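Local coordinates for protein Lysine/ornithine decarboxylase (Selenomonas ruminantium, PDB 5GJO) that decarboxylates both L-lysine and L-ornithine with the help of pyridoxal 5'-phosphate, yielding cadaverine and putrescine, and works as a homodimer, at residues 193-198 against 241-246; 212-217 against 252-257; 307-312 against 344-349. The protein carries 2 engineered substitutions. All blocks are in the same frame, centred on the assembly; numbering follows the deposited sequence.

Contact 1 of 3, residues 193-198 against 241-246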
ATOM      1  N   GLU A 193      28.737 -18.159  -3.873  1.00 14.65           N
ATOM      2  CA  GLU A 193      28.167 -19.462  -4.210  1.00 14.70           C
ATOM      3  C   GLU A 193      27.393 -19.475  -5.548  1.00 16.09           C
ATOM      4  O   GLU A 193      27.572 -20.348  -6.353  1.00 15.00           O
ATOM      5  CB  GLU A 193      27.271 -19.969  -3.073  1.00 17.85           C
ATOM      6  CG  GLU A 193      26.383 -21.147  -3.445  1.00 21.53           C
ATOM      7  CD  GLU A 193      25.577 -21.738  -2.287  1.00 22.80           C
ATOM      8  OE1 GLU A 193      26.077 -21.740  -1.162  1.00 25.51           O
ATOM      9  OE2 GLU A 193      24.471 -22.225  -2.526  1.00 22.14           O
ATOM     10  N   ALA A 194      26.561 -18.471  -5.771  1.00 14.22           N
ATOM     11  CA  ALA A 194      25.820 -18.326  -7.013  1.00 15.68           C
ATOM     12  C   ALA A 194      26.719 -18.196  -8.212  1.00 14.78           C
ATOM     13  O   ALA A 194      26.432 -18.800  -9.303  1.00 17.26           O
ATOM     14  CB  ALA A 194      24.862 -17.171  -6.884  1.00 14.04           C
ATOM     15  N   LEU A 195      27.784 -17.457  -8.020  1.00 15.48           N
ATOM     16  CA  LEU A 195      28.825 -17.328  -9.023  1.00 15.04           C
ATOM     17  C   LEU A 195      29.482 -18.660  -9.432  1.00 18.12           C
ATOM     18  O   LEU A 195      29.684 -18.923 -10.649  1.00 17.67           O
ATOM     19  CB  LEU A 195      29.856 -16.303  -8.598  1.00 13.92           C
ATOM     20  CG  LEU A 195      29.242 -14.881  -8.736  1.00 14.39           C
ATOM     21  CD1 LEU A 195      30.196 -13.936  -8.025  1.00 15.39           C
ATOM     22  CD2 LEU A 195      28.926 -14.369 -10.140  1.00 15.70           C
ATOM     23  N   LEU A 196      29.723 -19.516  -8.464  1.00 15.11           N
ATOM     24  CA  LEU A 196      30.379 -20.846  -8.755  1.00 16.81           C
ATOM     25  C   LEU A 196      29.389 -21.678  -9.512  1.00 16.97           C
ATOM     26  O   LEU A 196      29.735 -22.389 -10.430  1.00 15.28           O
ATOM     27  CB  LEU A 196      30.748 -21.576  -7.475  1.00 15.67           C
ATOM     28  CG  LEU A 196      31.957 -20.914  -6.801  1.00 17.68           C
ATOM     29  CD1 LEU A 196      32.027 -21.167  -5.329  1.00 20.15           C
ATOM     30  CD2 LEU A 196      33.301 -21.317  -7.392  1.00 19.26           C
ATOM     31  N   VAL A 197      28.139 -21.656  -9.081  1.00 15.52           N
ATOM     32  CA  VAL A 197      27.102 -22.398  -9.789  1.00 18.02           C
ATOM     33  C   VAL A 197      26.958 -21.965 -11.240  1.00 20.18           C
ATOM     34  O   VAL A 197      26.908 -22.790 -12.195  1.00 16.94           O
ATOM     35  CB  VAL A 197      25.721 -22.295  -9.067  1.00 18.47           C
ATOM     36  CG1 VAL A 197      24.626 -22.942  -9.885  1.00 18.96           C
ATOM     37  CG2 VAL A 197      25.812 -22.953  -7.665  1.00 19.33           C
ATOM     38  N   ALA A 198      26.947 -20.647 -11.437  1.00 17.57           N
ATOM     39  CA  ALA A 198      26.810 -20.115 -12.794  1.00 17.97           C
ATOM     40  C   ALA A 198      28.024 -20.504 -13.678  1.00 16.61           C
ATOM     41  O   ALA A 198      27.845 -20.770 -14.880  1.00 16.95           O
ATOM     42  CB  ALA A 198      26.626 -18.582 -12.765  1.00 16.40           C
ATOM     43  N   ASN A 241      33.347  -8.667  -6.487  1.00 14.26           N
ATOM     44  CA  ASN A 241      34.147  -8.311  -7.660  1.00 15.21           C
ATOM     45  C   ASN A 241      35.306  -9.318  -7.838  1.00 16.44           C
ATOM     46  O   ASN A 241      35.544  -9.760  -8.996  1.00 17.49           O
ATOM     47  CB  ASN A 241      34.691  -6.885  -7.548  1.00 15.22           C
ATOM     48  CG  ASN A 241      35.122  -6.348  -8.850  1.00 15.30           C
ATOM     49  OD1 ASN A 241      34.339  -6.012  -9.721  1.00 14.90           O
ATOM     50  ND2 ASN A 241      36.441  -6.285  -9.010  1.00 17.43           N
ATOM     51  N   LYS A 242      35.922  -9.707  -6.721  1.00 18.08           N
ATOM     52  CA  LYS A 242      37.088 -10.621  -6.720  1.00 17.92           C
ATOM     53  C   LYS A 242      36.630 -11.971  -7.328  1.00 16.81           C
ATOM     54  O   LYS A 242      37.348 -12.588  -8.188  1.00 16.06           O
ATOM     55  CB  LYS A 242      37.702 -10.778  -5.344  1.00 19.01           C
ATOM     56  CG  LYS A 242      38.965 -11.626  -5.323  1.00 23.72           C
ATOM     57  CD  LYS A 242      39.407 -11.991  -3.942  1.00 24.79           C
ATOM     58  CE  LYS A 242      40.798 -12.588  -3.994  1.00 31.94           C
ATOM     59  NZ  LYS A 242      41.337 -12.784  -2.611  1.00 34.73           N
ATOM     60  N   GLN A 243      35.442 -12.413  -6.954  1.00 16.63           N
ATOM     61  CA  GLN A 243      34.949 -13.688  -7.411  1.00 16.28           C
ATOM     62  C   GLN A 243      34.534 -13.598  -8.865  1.00 17.17           C
ATOM     63  O   GLN A 243      34.669 -14.573  -9.658  1.00 16.41           O
ATOM     64  CB  GLN A 243      33.788 -14.167  -6.528  1.00 16.54           C
ATOM     65  CG  GLN A 243      33.240 -15.557  -6.876  1.00 18.15           C
ATOM     66  CD  GLN A 243      33.965 -16.665  -6.148  1.00 17.09           C
ATOM     67  OE1 GLN A 243      35.158 -16.600  -5.952  1.00 17.36           O
ATOM     68  NE2 GLN A 243      33.230 -17.630  -5.643  1.00 18.10           N
ATOM     69  N   ILE A 244      34.062 -12.440  -9.313  1.00 15.01           N
ATOM     70  CA  ILE A 244      33.765 -12.276 -10.710  1.00 15.84           C
ATOM     71  C   ILE A 244      35.053 -12.241 -11.557  1.00 17.02           C
ATOM     72  O   ILE A 244      35.092 -12.840 -12.625  1.00 18.58           O
ATOM     73  CB  ILE A 244      32.951 -10.980 -10.991  1.00 15.92           C
ATOM     74  CG1 ILE A 244      31.531 -11.060 -10.375  1.00 14.93           C
ATOM     75  CG2 ILE A 244      32.825 -10.690 -12.479  1.00 16.44           C
ATOM     76  CD1 ILE A 244      30.914  -9.733 -10.177  1.00 15.64           C
ATOM     77  N   ASP A 245      36.079 -11.551 -11.082  1.00 16.38           N
ATOM     78  CA  ASP A 245      37.364 -11.592 -11.832  1.00 18.83           C
ATOM     79  C   ASP A 245      37.938 -13.027 -11.924  1.00 18.77           C
ATOM     80  O   ASP A 245      38.520 -13.404 -12.954  1.00 20.80           O
ATOM     81  CB  ASP A 245      38.377 -10.642 -11.271  1.00 20.09           C
ATOM     82  CG  ASP A 245      38.386  -9.289 -11.974  1.00 22.40           C
ATOM     83  OD1 ASP A 245      37.929  -9.186 -13.138  1.00 26.60           O
ATOM     84  OD2 ASP A 245      38.936  -8.336 -11.328  1.00 29.94           O
ATOM     85  N   ARG A 246      37.824 -13.769 -10.838  1.00 19.49           N
ATOM     86  CA  ARG A 246      38.320 -15.118 -10.695  1.00 19.14           C
ATOM     87  C   ARG A 246      37.657 -16.046 -11.643  1.00 18.14           C
ATOM     88  O   ARG A 246      38.336 -16.824 -12.342  1.00 18.39           O
ATOM     89  CB  ARG A 246      38.119 -15.593  -9.283  1.00 20.00           C
ATOM     90  CG  ARG A 246      38.526 -17.039  -9.033  1.00 21.13           C
ATOM     91  CD  ARG A 246      37.860 -17.534  -7.785  1.00 21.87           C
ATOM     92  NE  ARG A 246      38.292 -18.887  -7.418  1.00 19.87           N
ATOM     93  CZ  ARG A 246      37.763 -19.580  -6.440  1.00 21.70           C
ATOM     94  NH1 ARG A 246      36.707 -19.090  -5.740  1.00 22.88           N
ATOM     95  NH2 ARG A 246      38.318 -20.745  -6.102  1.00 19.64           N
TER

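Contact 2 of 3, residues 212-217 against 252-257. With PLP (pyridoxal-5'-phosphate), chain H.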
ATOM      1  N   LEU A 212      27.476 -18.633 -23.855  1.00 23.82           N
ATOM      2  CA  LEU A 212      26.774 -17.605 -23.010  1.00 23.02           C
ATOM      3  C   LEU A 212      27.780 -16.504 -22.779  1.00 18.35           C
ATOM      4  O   LEU A 212      28.915 -16.767 -22.455  1.00 21.30           O
ATOM      5  CB  LEU A 212      26.353 -18.239 -21.675  1.00 21.50           C
ATOM      6  CG  LEU A 212      25.405 -19.442 -21.829  1.00 20.19           C
ATOM      7  CD1 LEU A 212      25.021 -20.015 -20.479  1.00 20.30           C
ATOM      8  CD2 LEU A 212      24.135 -19.161 -22.591  1.00 22.46           C
ATOM      9  N   THR A 213      27.306 -15.311 -22.942  1.00 20.66           N
ATOM     10  CA  THR A 213      28.157 -14.118 -22.960  1.00 20.35           C
ATOM     11  C   THR A 213      27.962 -13.173 -21.714  1.00 20.15           C
ATOM     12  O   THR A 213      28.842 -12.343 -21.451  1.00 18.56           O
ATOM     13  CB  THR A 213      27.840 -13.274 -24.212  1.00 20.56           C
ATOM     14  OG1 THR A 213      26.483 -12.933 -24.307  1.00 21.00           O
ATOM     15  CG2 THR A 213      28.177 -14.040 -25.546  1.00 27.04           C
ATOM     16  N   ASP A 214      26.785 -13.240 -21.091  1.00 18.82           N
ATOM     17  CA  ASP A 214      26.357 -12.289 -20.057  1.00 17.78           C
ATOM     18  C   ASP A 214      25.887 -12.948 -18.770  1.00 19.39           C
ATOM     19  O   ASP A 214      25.176 -13.920 -18.810  1.00 17.94           O
ATOM     20  CB  ASP A 214      25.199 -11.470 -20.581  1.00 17.99           C
ATOM     21  CG  ASP A 214      25.631 -10.423 -21.586  1.00 23.93           C
ATOM     22  OD1 ASP A 214      26.133 -10.811 -22.631  1.00 22.49           O
ATOM     23  OD2 ASP A 214      25.450  -9.239 -21.324  1.00 21.03           O
ATOM     24  N   LEU A 215      26.251 -12.356 -17.639  1.00 17.19           N
ATOM     25  CA  LEU A 215      25.870 -12.879 -16.342  1.00 15.28           C
ATOM     26  C   LEU A 215      25.312 -11.645 -15.536  1.00 17.21           C
ATOM     27  O   LEU A 215      25.932 -10.609 -15.530  1.00 16.04           O
ATOM     28  CB  LEU A 215      27.066 -13.397 -15.667  1.00 17.35           C
ATOM     29  CG  LEU A 215      26.992 -13.820 -14.236  1.00 18.53           C
ATOM     30  CD1 LEU A 215      26.068 -15.057 -14.148  1.00 19.14           C
ATOM     31  CD2 LEU A 215      28.394 -14.092 -13.648  1.00 19.57           C
ATOM     32  N   ASP A 216      24.115 -11.781 -14.981  1.00 14.65           N
ATOM     33  CA  ASP A 216      23.494 -10.698 -14.173  1.00 15.67           C
ATOM     34  C   ASP A 216      23.352 -11.271 -12.740  1.00 15.22           C
ATOM     35  O   ASP A 216      22.606 -12.203 -12.503  1.00 15.19           O
ATOM     36  CB  ASP A 216      22.176 -10.327 -14.798  1.00 16.33           C
ATOM     37  CG  ASP A 216      21.507  -9.112 -14.164  1.00 16.61           C
ATOM     38  OD1 ASP A 216      21.459  -9.065 -12.940  1.00 16.37           O
ATOM     39  OD2 ASP A 216      20.939  -8.248 -14.901  1.00 17.50           O
ATOM     40  N   ILE A 217      24.066 -10.664 -11.810  1.00 14.53           N
ATOM     41  CA  ILE A 217      24.111 -11.052 -10.448  1.00 14.17           C
ATOM     42  C   ILE A 217      22.989 -10.495  -9.530  1.00 14.31           C
ATOM     43  O   ILE A 217      23.042 -10.767  -8.336  1.00 13.68           O
ATOM     44  CB  ILE A 217      25.469 -10.694  -9.817  1.00 13.34           C
ATOM     45  CG1 ILE A 217      25.682  -9.194  -9.625  1.00 13.96           C
ATOM     46  CG2 ILE A 217      26.594 -11.275 -10.656  1.00 15.27           C
ATOM     47  CD1 ILE A 217      26.758  -8.922  -8.618  1.00 14.08           C
ATOM     48  N   ALA A 252      30.596 -10.528 -19.901  1.00 17.13           N
ATOM     49  CA  ALA A 252      29.929  -9.227 -19.597  1.00 18.20           C
ATOM     50  C   ALA A 252      29.047  -9.458 -18.387  1.00 15.28           C
ATOM     51  O   ALA A 252      28.083 -10.210 -18.457  1.00 14.78           O
ATOM     52  CB  ALA A 252      29.101  -8.680 -20.737  1.00 18.23           C
ATOM     53  N   VAL A 253      29.453  -8.869 -17.273  1.00 15.68           N
ATOM     54  CA  VAL A 253      28.735  -9.032 -15.992  1.00 14.97           C
ATOM     55  C   VAL A 253      28.018  -7.775 -15.571  1.00 15.15           C
ATOM     56  O   VAL A 253      28.476  -6.648 -15.831  1.00 13.68           O
ATOM     57  CB  VAL A 253      29.692  -9.523 -14.861  1.00 16.07           C
ATOM     58  CG1 VAL A 253      28.925  -9.839 -13.591  1.00 15.56           C
ATOM     59  CG2 VAL A 253      30.510 -10.744 -15.343  1.00 16.26           C
ATOM     60  N   TRP A 254      26.859  -7.991 -14.954  1.00 15.03           N
ATOM     61  CA  TRP A 254      25.945  -6.929 -14.649  1.00 16.23           C
ATOM     62  C   TRP A 254      25.290  -7.127 -13.293  1.00 15.53           C
ATOM     63  O   TRP A 254      25.281  -8.228 -12.709  1.00 12.99           O
ATOM     64  CB  TRP A 254      24.800  -6.861 -15.669  1.00 18.50           C
ATOM     65  CG  TRP A 254      25.286  -6.866 -17.034  1.00 20.14           C
ATOM     66  CD1 TRP A 254      25.511  -7.974 -17.825  1.00 18.63           C
ATOM     67  CD2 TRP A 254      25.712  -5.720 -17.793  1.00 22.00           C
ATOM     68  NE1 TRP A 254      26.038  -7.557 -19.069  1.00 22.92           N
ATOM     69  CE2 TRP A 254      26.190  -6.197 -19.053  1.00 23.84           C
ATOM     70  CE3 TRP A 254      25.772  -4.350 -17.524  1.00 26.37           C
ATOM     71  CZ2 TRP A 254      26.649  -5.344 -20.034  1.00 26.70           C
ATOM     72  CZ3 TRP A 254      26.247  -3.471 -18.556  1.00 29.27           C
ATOM     73  CH2 TRP A 254      26.657  -3.975 -19.768  1.00 27.89           C
ATOM     74  N   THR A 255      24.807  -6.009 -12.750  1.00 14.27           N
ATOM     75  CA  THR A 255      24.106  -6.055 -11.455  1.00 13.04           C
ATOM     76  C   THR A 255      22.857  -5.220 -11.525  1.00 14.12           C
ATOM     77  O   THR A 255      22.787  -4.268 -12.282  1.00 14.33           O
ATOM     78  CB  THR A 255      25.088  -5.642 -10.303  1.00 14.92           C
ATOM     79  OG1 THR A 255      24.402  -5.751  -9.014  1.00 13.36           O
ATOM     80  CG2 THR A 255      25.651  -4.211 -10.538  1.00 14.31           C
ATOM     81  N   GLU A 256      21.897  -5.513 -10.671  1.00 13.50           N
ATOM     82  CA  GLU A 256      20.593  -4.898 -10.628  1.00 13.62           C
ATOM     83  C   GLU A 256      20.310  -4.335  -9.220  1.00 14.86           C
ATOM     84  O   GLU A 256      19.304  -4.691  -8.592  1.00 13.97           O
ATOM     85  CB  GLU A 256      19.451  -5.880 -11.057  1.00 15.21           C
ATOM     86  CG  GLU A 256      19.588  -6.397 -12.472  1.00 17.85           C
ATOM     87  CD  GLU A 256      18.460  -7.322 -12.933  1.00 22.17           C
ATOM     88  OE1 GLU A 256      17.436  -7.344 -12.216  1.00 22.78           O
ATOM     89  OE2 GLU A 256      18.609  -7.999 -14.027  1.00 22.89           O
ATOM     90  N   PRO A 257      21.149  -3.446  -8.703  1.00 12.64           N
ATOM     91  CA  PRO A 257      20.853  -2.863  -7.396  1.00 13.17           C
ATOM     92  C   PRO A 257      19.594  -1.990  -7.437  1.00 12.65           C
ATOM     93  O   PRO A 257      19.430  -1.134  -8.349  1.00 12.43           O
ATOM     94  CB  PRO A 257      22.083  -1.977  -7.115  1.00 13.72           C
ATOM     95  CG  PRO A 257      22.464  -1.538  -8.538  1.00 13.93           C
ATOM     96  CD  PRO A 257      22.394  -2.895  -9.228  1.00 15.06           C
TER
HETATM   97  N1  PLP H 406      16.320  -6.698  -9.741  1.00 35.98           N
HETATM   98  C2  PLP H 406      15.290  -7.569  -9.615  1.00 46.50           C
HETATM   99  C2A PLP H 406      14.940  -8.488 -10.754  1.00 49.94           C
HETATM  100  C3  PLP H 406      14.505  -7.617  -8.355  1.00 39.68           C
HETATM  101  O3  PLP H 406      13.466  -8.484  -8.204  1.00 32.07           O
HETATM  102  C4  PLP H 406      14.896  -6.690  -7.270  1.00 37.42           C
HETATM  103  C4A PLP H 406      14.174  -6.664  -5.979  1.00 42.13           C
HETATM  104  O4A PLP H 406      13.023  -7.062  -5.915  1.00 35.07           O
HETATM  105  C5  PLP H 406      16.042  -5.787  -7.535  1.00 35.06           C
HETATM  106  C6  PLP H 406      16.690  -5.848  -8.767  1.00 31.96           C
HETATM  107  C5A PLP H 406      16.503  -4.811  -6.478  1.00 29.43           C
HETATM  108  O4P PLP H 406      16.726  -5.506  -5.254  1.00 17.35           O
HETATM  109  P   PLP H 406      17.441  -4.769  -4.014  1.00 12.30           P
HETATM  110  O1P PLP H 406      18.817  -4.430  -4.536  1.00 11.87           O
HETATM  111  O2P PLP H 406      17.429  -5.806  -2.917  1.00 15.03           O
HETATM  112  O3P PLP H 406      16.563  -3.569  -3.748  1.00 13.73           O

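Contact 3 of 3, residues 307-312 against 344-349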
ATOM      1  N   HIS A 307      14.297  10.295  14.226  1.00 14.78           N
ATOM      2  CA  HIS A 307      15.024  11.304  14.974  1.00 14.51           C
ATOM      3  C   HIS A 307      14.083  12.374  15.465  1.00 17.71           C
ATOM      4  O   HIS A 307      13.419  13.027  14.664  1.00 15.06           O
ATOM      5  CB  HIS A 307      16.167  11.941  14.152  1.00 15.23           C
ATOM      6  CG  HIS A 307      17.066  10.907  13.542  1.00 19.12           C
ATOM      7  ND1 HIS A 307      16.890  10.379  12.254  1.00 21.40           N
ATOM      8  CD2 HIS A 307      18.065  10.190  14.088  1.00 17.85           C
ATOM      9  CE1 HIS A 307      17.785   9.432  12.033  1.00 16.75           C
ATOM     10  NE2 HIS A 307      18.486   9.270  13.133  1.00 21.58           N
ATOM     11  N   CYS A 308      14.073  12.593  16.768  1.00 14.96           N
ATOM     12  CA  CYS A 308      13.254  13.660  17.388  1.00 16.88           C
ATOM     13  C   CYS A 308      14.189  14.752  17.819  1.00 18.63           C
ATOM     14  O   CYS A 308      15.312  14.508  18.205  1.00 23.52           O
ATOM     15  CB  CYS A 308      12.486  13.128  18.599  1.00 19.43           C
ATOM     16  SG  CYS A 308      11.359  11.779  18.200  1.00 20.61           S
ATOM     17  N   PHE A 309      13.756  15.956  17.824  1.00 20.94           N
ATOM     18  CA  PHE A 309      14.671  17.043  18.246  1.00 21.91           C
ATOM     19  C   PHE A 309      14.209  17.553  19.672  1.00 25.19           C
ATOM     20  O   PHE A 309      13.013  17.522  20.014  1.00 30.66           O
ATOM     21  CB  PHE A 309      14.651  18.140  17.161  1.00 19.13           C
ATOM     22  CG  PHE A 309      15.104  17.691  15.794  1.00 17.00           C
ATOM     23  CD1 PHE A 309      16.434  17.454  15.511  1.00 18.58           C
ATOM     24  CD2 PHE A 309      14.185  17.454  14.777  1.00 20.29           C
ATOM     25  CE1 PHE A 309      16.876  17.050  14.291  1.00 18.52           C
ATOM     26  CE2 PHE A 309      14.632  17.025  13.538  1.00 18.22           C
ATOM     27  CZ  PHE A 309      15.953  16.789  13.293  1.00 19.67           C
ATOM     28  N   GLY A 310      15.126  18.058  20.483  1.00 36.62           N
ATOM     29  CA  GLY A 310      14.815  18.557  21.848  1.00 35.33           C
ATOM     30  C   GLY A 310      15.790  17.962  22.829  1.00 39.93           C
ATOM     31  O   GLY A 310      16.103  16.765  22.721  1.00 38.09           O
ATOM     32  N   LYS A 311      16.266  18.761  23.811  1.00 41.36           N
ATOM     33  CA  LYS A 311      17.422  18.357  24.700  1.00 43.75           C
ATOM     34  C   LYS A 311      17.061  17.876  26.139  1.00 43.37           C
ATOM     35  O   LYS A 311      18.014  17.532  26.919  1.00 37.05           O
ATOM     36  CB  LYS A 311      18.489  19.511  24.835  1.00 50.06           C
ATOM     37  CG  LYS A 311      19.029  20.103  23.515  1.00 54.71           C
ATOM     38  CD  LYS A 311      19.926  21.325  23.759  1.00 58.59           C
ATOM     39  CE  LYS A 311      20.235  22.081  22.465  1.00 62.41           C
ATOM     40  NZ  LYS A 311      21.692  22.384  22.356  1.00 65.49           N
ATOM     41  N   GLY A 312      15.744  17.896  26.453  1.00 33.45           N
ATOM     42  CA  GLY A 312      15.185  17.503  27.750  1.00 30.54           C
ATOM     43  C   GLY A 312      15.005  16.008  27.924  1.00 28.16           C
ATOM     44  O   GLY A 312      15.386  15.208  27.063  1.00 26.63           O
ATOM     45  N   LYS A 344       8.518  19.081  14.118  1.00 13.18           N
ATOM     46  CA  LYS A 344       8.841  18.196  13.020  1.00 15.73           C
ATOM     47  C   LYS A 344       9.778  17.123  13.525  1.00 15.81           C
ATOM     48  O   LYS A 344      10.633  17.387  14.325  1.00 16.04           O
ATOM     49  CB  LYS A 344       9.483  18.940  11.850  1.00 16.86           C
ATOM     50  CG  LYS A 344       8.517  19.803  11.057  1.00 22.25           C
ATOM     51  CD  LYS A 344       8.221  21.071  11.818  1.00 26.12           C
ATOM     52  CE  LYS A 344       7.225  21.943  11.094  1.00 34.11           C
ATOM     53  NZ  LYS A 344       5.800  21.535  11.249  1.00 37.01           N
ATOM     54  N   VAL A 345       9.565  15.912  13.054  1.00 12.81           N
ATOM     55  CA  VAL A 345      10.499  14.833  13.241  1.00 14.27           C
ATOM     56  C   VAL A 345      11.084  14.433  11.905  1.00 13.30           C
ATOM     57  O   VAL A 345      10.514  14.742  10.805  1.00 13.76           O
ATOM     58  CB  VAL A 345       9.887  13.590  13.964  1.00 13.38           C
ATOM     59  CG1 VAL A 345       9.434  13.998  15.359  1.00 16.82           C
ATOM     60  CG2 VAL A 345       8.800  12.907  13.168  1.00 14.07           C
ATOM     61  N   LEU A 346      12.210  13.739  12.016  1.00 12.92           N
ATOM     62  CA  LEU A 346      12.980  13.349  10.825  1.00 12.01           C
ATOM     63  C   LEU A 346      13.212  11.873  10.743  1.00 11.52           C
ATOM     64  O   LEU A 346      13.663  11.277  11.710  1.00 12.35           O
ATOM     65  CB  LEU A 346      14.313  14.104  10.801  1.00 11.75           C
ATOM     66  CG  LEU A 346      15.307  13.813   9.660  1.00 13.06           C
ATOM     67  CD1 LEU A 346      14.849  14.435   8.358  1.00 13.92           C
ATOM     68  CD2 LEU A 346      16.774  14.265   9.990  1.00 13.42           C
ATOM     69  N   VAL A 347      12.940  11.265   9.573  1.00 12.26           N
ATOM     70  CA  VAL A 347      13.236   9.880   9.383  1.00 10.89           C
ATOM     71  C   VAL A 347      14.287   9.736   8.269  1.00 11.60           C
ATOM     72  O   VAL A 347      14.100  10.264   7.127  1.00 11.86           O
ATOM     73  CB  VAL A 347      11.996   9.030   9.022  1.00 11.25           C
ATOM     74  CG1 VAL A 347      12.331   7.545   9.006  1.00 11.77           C
ATOM     75  CG2 VAL A 347      10.919   9.275  10.038  1.00 12.59           C
ATOM     76  N   THR A 348      15.384   9.063   8.584  1.00 10.30           N
ATOM     77  CA  THR A 348      16.569   8.965   7.669  1.00 10.64           C
ATOM     78  C   THR A 348      16.523   7.624   6.929  1.00 11.13           C
ATOM     79  O   THR A 348      15.718   6.763   7.315  1.00 11.70           O
ATOM     80  CB  THR A 348      17.931   9.224   8.340  1.00 12.16           C
ATOM     81  OG1 THR A 348      18.124   8.335   9.494  1.00 14.42           O
ATOM     82  CG2 THR A 348      17.990  10.645   8.738  1.00 12.78           C
ATOM     83  N   GLU A 349      17.370   7.438   5.917  1.00 10.20           N
ATOM     84  CA  GLU A 349      17.462   6.173   5.191  1.00 11.14           C
ATOM     85  C   GLU A 349      16.063   5.693   4.741  1.00 12.07           C
ATOM     86  O   GLU A 349      15.720   4.494   4.913  1.00 11.04           O
ATOM     87  CB  GLU A 349      18.199   5.092   6.017  1.00 12.07           C
ATOM     88  CG  GLU A 349      19.709   5.441   6.261  1.00 14.19           C
ATOM     89  CD  GLU A 349      19.925   6.449   7.355  1.00 15.97           C
ATOM     90  OE1 GLU A 349      19.444   6.283   8.486  1.00 15.72           O
ATOM     91  OE2 GLU A 349      20.589   7.468   7.116  1.00 17.76           O
TER
HETATM   92  O   HOH W   1      11.271  16.587  17.019  1.00 23.03           O

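Contact 1 of 3, residues 193-198 against 241-246
Leu195 and Gln243 lie alongside each other, pointing in opposite senses, between two nearly parallel barrel helices, 189-207 and 233-247, whose axes over 193-198 and 241-246 run 14° apart and come within 10.1 Å. The tight part lies on the buried side. There CD1 of Leu195 rests on CG of Gln243 at 3.6 Å and on CG1 of Ile244 at 3.9 Å, so one methyl of the branched leucine meets both residues. Gln243 has CG anti to its backbone N and a bend at chi2 (89°); the methylenes stay with Leu195 while NE2 lies 3.7 Å from CG of Leu196 and donates to the backbone O of Glu192. Its OE1 accepts a bond from NH1 of Arg246 at 2.9 Å, the oxygen lying in the guanidinium plane. The outer side is looser: exposed Leu196 brings CD2 only to 4.4 Å from NH1 of Arg246. An alanine in place of Gln243 would probably leave the Glu192 carbonyl and the Arg246 guanidinium without these bonds and open a gap beside Leu195. The chemistry implies that the helices are joined by apolar packing plus one side-chain-to-backbone hydrogen bond, from Gln243 to Glu192.

Contact 2 of 3, residues 212-217 against 252-257
Strands 214-216 and 252-255 run parallel, 4.6 Å apart at their axes, with Thr213 to Ile217 and Ala252 to Trp254 exchanging backbone hydrogen bonds in the alternating parallel pattern, such as Trp254 N to Leu215 O at 2.8 Å. Asp214, Asp216, Ala252 and Trp254 share one face of the sheet. Trp254 turns its indole edge to Asp214, and NE1 donates to OD2 of Asp214 at 2.9 Å; the bond is bent (143° at the hydrogen), with the oxygen tilted from the ring plane and met on its anti side, 33° out of the carboxylate plane. The same OD2 forms a salt bridge with Arg113, which also makes a cation-pi contact with the indole, so an aspartate suits this place by serving two donors. At the C-terminal end of the strands Asp216, still in its strand, meets Glu256, just past the other: their carboxylate planes are 87° apart, and OD2 of Asp216 lies 2.5 Å from OE2 of Glu256. OD1 of Asp216 takes the backbone N of Gly218. The chain of Glu256, extended beyond CG, carries OE1 to within 2.8 Å of N1 of the cofactor pyridine, which makes Asp216 a second-shell neighbour of the cofactor. On the other face Leu215 CD2 and Val253 CG1 lie 4.3 Å apart, and CG2 of Ile217, just past the strand, comes to 4.0 Å from the same CG1 of Val253. This pair closes a right-handed beta-alpha-beta crossover of the TIM-type barrel through helix 233-247; strand 173-178 flanks 214-216, strand 45-50 flanks 252-255, and Leu215 packs under helix 189-207.

Contact 3 of 3, residues 307-312 against 344-349
A short antiparallel bridge pairs His307 of strand 306-307 with Leu346 of strand 344-347 in the mixed beta-sheet domain that accompanies the barrel in decarboxylases of this family. It is a hydrogen-bonded pair: His307 N donates to Leu346 O at 2.8 Å, and Leu346 N returns a nearly straight bond to His307 O at 3.0 Å, 173° at the hydrogen. The histidine has CG anti to its carbonyl carbon (chi1 -52°), and the ring turns an edge toward strand 344-347, where ND1 makes a weak second bond to Leu346 O at 3.4 Å. A histidine suits this place in that its ring can add a weak second donor to a carbonyl already gripped by the backbone; its side chain also lies about 3 Å from a bound sulfate ion, probably from the crystallisation liquor. Further along, Phe309 reaches the other strand. Its ring edge meets Lys344 O in plane, while CE2 and CZ approach CB of Leu346, CZ at 4.0 Å, and Leu346 and Phe309 also touch helix 9-18. Cys308 sends SG to within 4.1 Å of CG1 of Val345, a soft apolar contact beside the bridge. The ammonium of Lys344 turns to Ser271 and to the backbone O of Gly342. A water links the two backbones: it accepts from Phe309 N at 2.7 Å and donates to Lys344 O at 2.9 Å.

Overall arrangement
Contacts 1 and 2 form one continuous piece of the cofactor-binding barrel, their centres 11 Å apart. Their segments alternate along the chain, and the helices of contact 1 lie over the strands of contact 2: CD2 of Leu195 meets CD2 of Leu215 at 3.6 Å, and CG2 of Ile244 meets CG2 of Val253 at 3.7 Å. The C-terminal end of contact 2 reaches the cofactor pocket, where the side chain of Glu256 lies about 6 Å from that of Lys52, the lysine that by similarity carries the cofactor, though unattached here. Contact 3 belongs to the separate mixed sheet, its centre about 41 Å from that of contact 2 and nearest atoms about 14 Å apart.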